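Local coordinates for protein E (Haemophilus influenzae, PDB 3ZH5), which acts as a surface adhesin that binds host epithelial cells and the host proteins vitronectin, laminin and plasminogen, aiding serum resistance and immune evasion, at residues His43-Val48 and Ser66-Lys71; Gln82-Phe87 and Gly95-Pro100. All blocks are in the same frame, centred on the assembly; numbering follows the deposited sequence.

Interaction 1 (His43-Val48 and Ser66-Lys71). With EDO (1,2-ethanediol), chain C.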
# COMPACT_ATOMS: atom_id res chain seq x y z
N HIS A 43 -8.73 -0.67 -7.65
CA HIS A 43 -8.42 -1.17 -6.31
C HIS A 43 -7.03 -1.78 -6.29
O HIS A 43 -6.62 -2.50 -7.23
CB HIS A 43 -9.40 -2.26 -5.83
CG HIS A 43 -10.85 -1.85 -5.73
ND1 HIS A 43 -11.68 -2.38 -4.78
CD2 HIS A 43 -11.61 -1.02 -6.47
CE1 HIS A 43 -12.89 -1.86 -4.91
NE2 HIS A 43 -12.86 -1.01 -5.93
N PHE A 44 -6.28 -1.53 -5.22
CA PHE A 44 -4.93 -2.11 -5.09
C PHE A 44 -4.43 -2.18 -3.67
O PHE A 44 -4.88 -1.40 -2.85
CB PHE A 44 -3.92 -1.32 -5.94
CG PHE A 44 -3.63 0.07 -5.44
CD1 PHE A 44 -4.41 1.14 -5.83
CD2 PHE A 44 -2.52 0.32 -4.67
CE1 PHE A 44 -4.11 2.43 -5.40
CE2 PHE A 44 -2.22 1.61 -4.23
CZ PHE A 44 -3.03 2.65 -4.61
N ASP A 45 -3.49 -3.08 -3.38
CA ASP A 45 -2.76 -3.03 -2.10
C ASP A 45 -1.49 -2.19 -2.16
O ASP A 45 -0.68 -2.34 -3.05
CB ASP A 45 -2.37 -4.41 -1.61
CG ASP A 45 -3.57 -5.27 -1.22
OD1 ASP A 45 -4.69 -4.72 -1.03
OD2 ASP A 45 -3.37 -6.49 -1.06
N ALA A 46 -1.32 -1.31 -1.19
CA ALA A 46 -0.01 -0.70 -0.97
C ALA A 46 0.67 -1.59 0.06
O ALA A 46 -0.00 -2.10 0.96
CB ALA A 46 -0.16 0.71 -0.45
N VAL A 47 2.00 -1.78 -0.04
CA VAL A 47 2.71 -2.65 0.89
C VAL A 47 3.93 -1.91 1.38
O VAL A 47 4.69 -1.44 0.56
CB VAL A 47 3.15 -3.95 0.22
CG1 VAL A 47 4.09 -4.71 1.09
CG2 VAL A 47 1.90 -4.82 -0.07
N VAL A 48 4.08 -1.77 2.69
CA VAL A 48 5.23 -1.05 3.27
C VAL A 48 6.10 -1.98 4.06
O VAL A 48 5.63 -2.59 5.00
CB VAL A 48 4.77 0.06 4.24
CG1 VAL A 48 5.95 0.81 4.77
CG2 VAL A 48 3.81 1.01 3.55
N SER A 66 5.97 -5.93 7.84
CA SER A 66 5.38 -5.13 6.77
C SER A 66 3.90 -4.86 7.04
O SER A 66 3.30 -5.45 7.93
CB SER A 66 5.57 -5.83 5.41
OG SER A 66 4.82 -7.05 5.32
N VAL A 67 3.34 -3.93 6.28
CA VAL A 67 1.94 -3.60 6.36
C VAL A 67 1.37 -3.67 4.97
O VAL A 67 1.98 -3.24 4.02
CB VAL A 67 1.77 -2.16 6.86
CG1 VAL A 67 0.32 -1.90 7.22
CG2 VAL A 67 2.65 -1.95 8.06
N ARG A 68 0.17 -4.22 4.84
CA ARG A 68 -0.52 -4.21 3.58
C ARG A 68 -1.78 -3.37 3.75
O ARG A 68 -2.57 -3.60 4.66
CB ARG A 68 -0.85 -5.67 3.23
CG ARG A 68 -1.53 -5.91 1.90
CD ARG A 68 -1.59 -7.42 1.61
NE ARG A 68 -0.34 -8.04 1.15
CZ ARG A 68 0.07 -8.02 -0.12
NH1 ARG A 68 -0.63 -7.38 -1.04
NH2 ARG A 68 1.18 -8.64 -0.46
N GLN A 69 -1.99 -2.40 2.87
CA GLN A 69 -3.15 -1.54 2.97
C GLN A 69 -3.95 -1.54 1.70
O GLN A 69 -3.42 -1.27 0.63
CB GLN A 69 -2.74 -0.12 3.27
CG GLN A 69 -2.18 0.01 4.66
CD GLN A 69 -1.84 1.43 5.01
OE1 GLN A 69 -1.14 2.12 4.28
NE2 GLN A 69 -2.33 1.85 6.15
N TYR A 70 -5.22 -1.84 1.84
CA TYR A 70 -6.15 -1.85 0.72
C TYR A 70 -6.56 -0.45 0.37
O TYR A 70 -7.15 0.28 1.20
CB TYR A 70 -7.37 -2.63 1.14
CG TYR A 70 -8.32 -3.04 0.01
CD1 TYR A 70 -8.90 -2.09 -0.81
CD2 TYR A 70 -8.62 -4.36 -0.21
CE1 TYR A 70 -9.77 -2.48 -1.85
CE2 TYR A 70 -9.47 -4.75 -1.23
CZ TYR A 70 -10.05 -3.80 -2.05
OH TYR A 70 -10.90 -4.24 -3.09
N LYS A 71 -6.27 -0.06 -0.86
CA LYS A 71 -6.63 1.26 -1.38
C LYS A 71 -7.64 1.17 -2.53
O LYS A 71 -7.62 0.20 -3.28
CB LYS A 71 -5.38 1.96 -1.93
CG LYS A 71 -4.25 2.04 -0.93
CD LYS A 71 -4.57 2.99 0.24
CE LYS A 71 -3.26 3.36 0.95
NZ LYS A 71 -3.47 4.08 2.21
C1 EDO C . -15.89 1.72 -5.40
O1 EDO C . -16.50 3.03 -5.39
C2 EDO C . -16.07 1.06 -6.77
O2 EDO C . -15.02 0.10 -7.05
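H43 meets Y70 across two antiparallel strands of the curled sheet of protein E, where H43-V48 runs against S66-K71. The imidazole and phenol meet rim to rim with planes 76° apart, and H43 ND1 lies 2.6 Å from Y70 OH in a nearly straight hydrogen bond that either partner could donate. At the other end of the imidazole, NE2 donates to O2 of a 1,2-ethanediol, probably from the crystallisation liquor, at 2.7 Å. F44 pairs with K71 through two backbone bonds, and its ring presents one face to K71 CB, 3.8 Å from the ring centroid, a CH-pi contact. Chi2 of -69° bends CD of the lysine, whose NZ hydrogen-bonds Q82 OE1.

D45 projects with V47, R68 and Y70 on the opposite face of the sheet. Its OD2 takes R68 NH1 at 2.9 Å on the anti lone pair, close to the guanidinium plane; NH1 has a second carboxylate partner in D28, so two negative charges share one nitrogen. A46 forms the next hydrogen-bonded pair, with Q69. V47 then lies beside R68, placing its CG2 over the centre of one guanidinium face, 3.7 Å from R68 CZ. V48 makes the last hydrogen-bonded pair of these two segments, with V67, its N 2.9 Å from V67 O.

Interaction 2 (Gln82-Phe87 and Gly95-Pro100)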
# COMPACT_ATOMS: atom_id res chain seq x y z
N GLN A 82 -8.54 4.83 1.80
CA GLN A 82 -7.91 3.82 2.65
C GLN A 82 -9.03 2.97 3.20
O GLN A 82 -9.91 3.48 3.90
CB GLN A 82 -7.12 4.47 3.78
CG GLN A 82 -6.69 3.57 4.95
CD GLN A 82 -5.80 2.40 4.64
OE1 GLN A 82 -5.01 2.42 3.68
NE2 GLN A 82 -5.87 1.39 5.48
N VAL A 83 -8.97 1.67 2.91
CA VAL A 83 -10.05 0.74 3.28
C VAL A 83 -9.70 -0.12 4.47
O VAL A 83 -10.53 -0.35 5.36
CB VAL A 83 -10.41 -0.17 2.08
CG1 VAL A 83 -11.36 -1.29 2.50
CG2 VAL A 83 -11.00 0.69 0.99
N ARG A 84 -8.50 -0.66 4.48
CA ARG A 84 -8.10 -1.50 5.61
C ARG A 84 -6.61 -1.72 5.66
O ARG A 84 -5.86 -1.48 4.68
CB ARG A 84 -8.83 -2.83 5.65
CG ARG A 84 -8.30 -3.87 4.72
CD ARG A 84 -8.93 -5.24 4.95
NE ARG A 84 -8.36 -5.94 6.11
CZ ARG A 84 -9.05 -6.31 7.19
NH1 ARG A 84 -10.35 -6.07 7.30
NH2 ARG A 84 -8.43 -6.95 8.19
N THR A 85 -6.19 -2.14 6.86
CA THR A 85 -4.79 -2.35 7.19
C THR A 85 -4.59 -3.68 7.84
O THR A 85 -5.32 -4.06 8.75
CB THR A 85 -4.30 -1.28 8.16
OG1 THR A 85 -4.36 0.00 7.53
CG2 THR A 85 -2.88 -1.57 8.57
N ASP A 86 -3.59 -4.41 7.35
CA ASP A 86 -3.20 -5.68 7.93
C ASP A 86 -1.71 -5.65 8.19
O ASP A 86 -0.93 -5.15 7.36
CB ASP A 86 -3.55 -6.82 6.96
CG ASP A 86 -5.06 -7.05 6.85
OD1 ASP A 86 -5.63 -7.58 7.83
OD2 ASP A 86 -5.66 -6.70 5.80
N PHE A 87 -1.29 -6.18 9.34
CA PHE A 87 0.13 -6.27 9.62
C PHE A 87 0.61 -7.68 9.39
O PHE A 87 -0.11 -8.62 9.64
CB PHE A 87 0.42 -5.88 11.06
CG PHE A 87 -0.03 -4.49 11.41
CD1 PHE A 87 0.74 -3.40 11.06
CD2 PHE A 87 -1.20 -4.29 12.10
CE1 PHE A 87 0.34 -2.13 11.38
CE2 PHE A 87 -1.61 -3.02 12.42
CZ PHE A 87 -0.84 -1.93 12.06
N GLY A 95 2.80 -13.68 5.44
CA GLY A 95 3.11 -14.39 6.67
C GLY A 95 2.00 -14.29 7.69
O GLY A 95 0.82 -14.22 7.34
N LEU A 96 2.37 -14.29 8.97
CA LEU A 96 1.37 -14.27 10.03
C LEU A 96 0.79 -12.88 10.16
O LEU A 96 1.52 -11.89 10.26
CB LEU A 96 1.97 -14.71 11.38
CG LEU A 96 0.93 -14.78 12.51
CD1 LEU A 96 -0.02 -15.97 12.30
CD2 LEU A 96 1.58 -14.87 13.88
N ARG A 97 -0.54 -12.82 10.19
CA ARG A 97 -1.26 -11.57 10.03
C ARG A 97 -1.90 -11.08 11.33
O ARG A 97 -2.33 -11.87 12.17
CB ARG A 97 -2.37 -11.79 9.00
CG ARG A 97 -3.16 -10.53 8.68
CD ARG A 97 -4.34 -10.81 7.80
NE ARG A 97 -5.39 -11.51 8.53
CZ ARG A 97 -6.21 -10.93 9.41
NH1 ARG A 97 -6.09 -9.63 9.65
NH2 ARG A 97 -7.14 -11.65 10.04
N ALA A 98 -2.00 -9.77 11.49
CA ALA A 98 -2.78 -9.22 12.58
C ALA A 98 -3.45 -7.97 12.08
O ALA A 98 -3.09 -7.44 11.03
CB ALA A 98 -1.92 -8.91 13.77
N ALA A 99 -4.45 -7.50 12.81
CA ALA A 99 -5.19 -6.34 12.37
C ALA A 99 -5.88 -5.69 13.55
O ALA A 99 -6.21 -6.36 14.52
CB ALA A 99 -6.23 -6.76 11.32
N PRO A 100 -6.11 -4.38 13.46
CA PRO A 100 -6.91 -3.65 14.46
C PRO A 100 -8.37 -4.08 14.45
O PRO A 100 -8.88 -4.47 13.40
CB PRO A 100 -6.81 -2.19 14.00
CG PRO A 100 -6.10 -2.19 12.66
CD PRO A 100 -5.85 -3.59 12.24
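F87 and A98 form the one bridged pair of this contact, an antiparallel hydrogen-bonded pair that ties strand 79-88 to the short strand 97-98 in a beta hairpin at the edge of the sheet. F87 N donates to A98 O at 2.8 Å, and A98 N returns a bond to F87 O at 2.9 Å. Two CA-H...O contacts flank them, from R97 CA to F87 O and from D86 CA to A98 O.

The charged side chains form a network of three. R84 grips D86 side-on within its own strand: NE reaches OD2 at 2.8 Å and NH2 reaches OD1 at 2.9 Å, both straight and both nearly in the guanidinium plane, though the donors are tilted about 25° from the carboxylate plane. From across the hairpin R97 NH1 approaches the same OD1, also at 2.8 Å, but the hydrogen bond is weak, bent to 129°, with the carboxylate and guanidinium planes perpendicular.

Van der Waals approaches of carbon to oxygen add to this: A99 CB sits 3.6 Å from D86 OD1, and P100 CD approaches T85 O. Apolar contact is slight, with F87 CE2 4.3 Å from P100 CD.

Between the two arginines the nearest nitrogens, R84 NH2 and R97 NH1, are 3.8 Å apart. D86, bonded to both, probably offsets their repulsion; the two straight bonds from R84 would largely set the carboxylate's orientation, with R97 joining it mainly through charge.

How the interactions relate
Interaction 1 lies near the centre of the chain and interaction 2 about 11 Å from it, at the surface; their own centres are about 9 Å apart. The two share one antiparallel sheet, in which strands 64-74 and 79-88 are neighbours, so S66-K71 faces H43-V48 along one edge and Q82-F87 along the other. Y70 O and V83 N, 2.9 Å apart, probably bond the two contacts through the backbone. Regular pairing runs the length of interaction 1, with a salt bridge added on one face; in interaction 2 a single bridged pair leaves more of the work to a charged cluster at the sheet's edge.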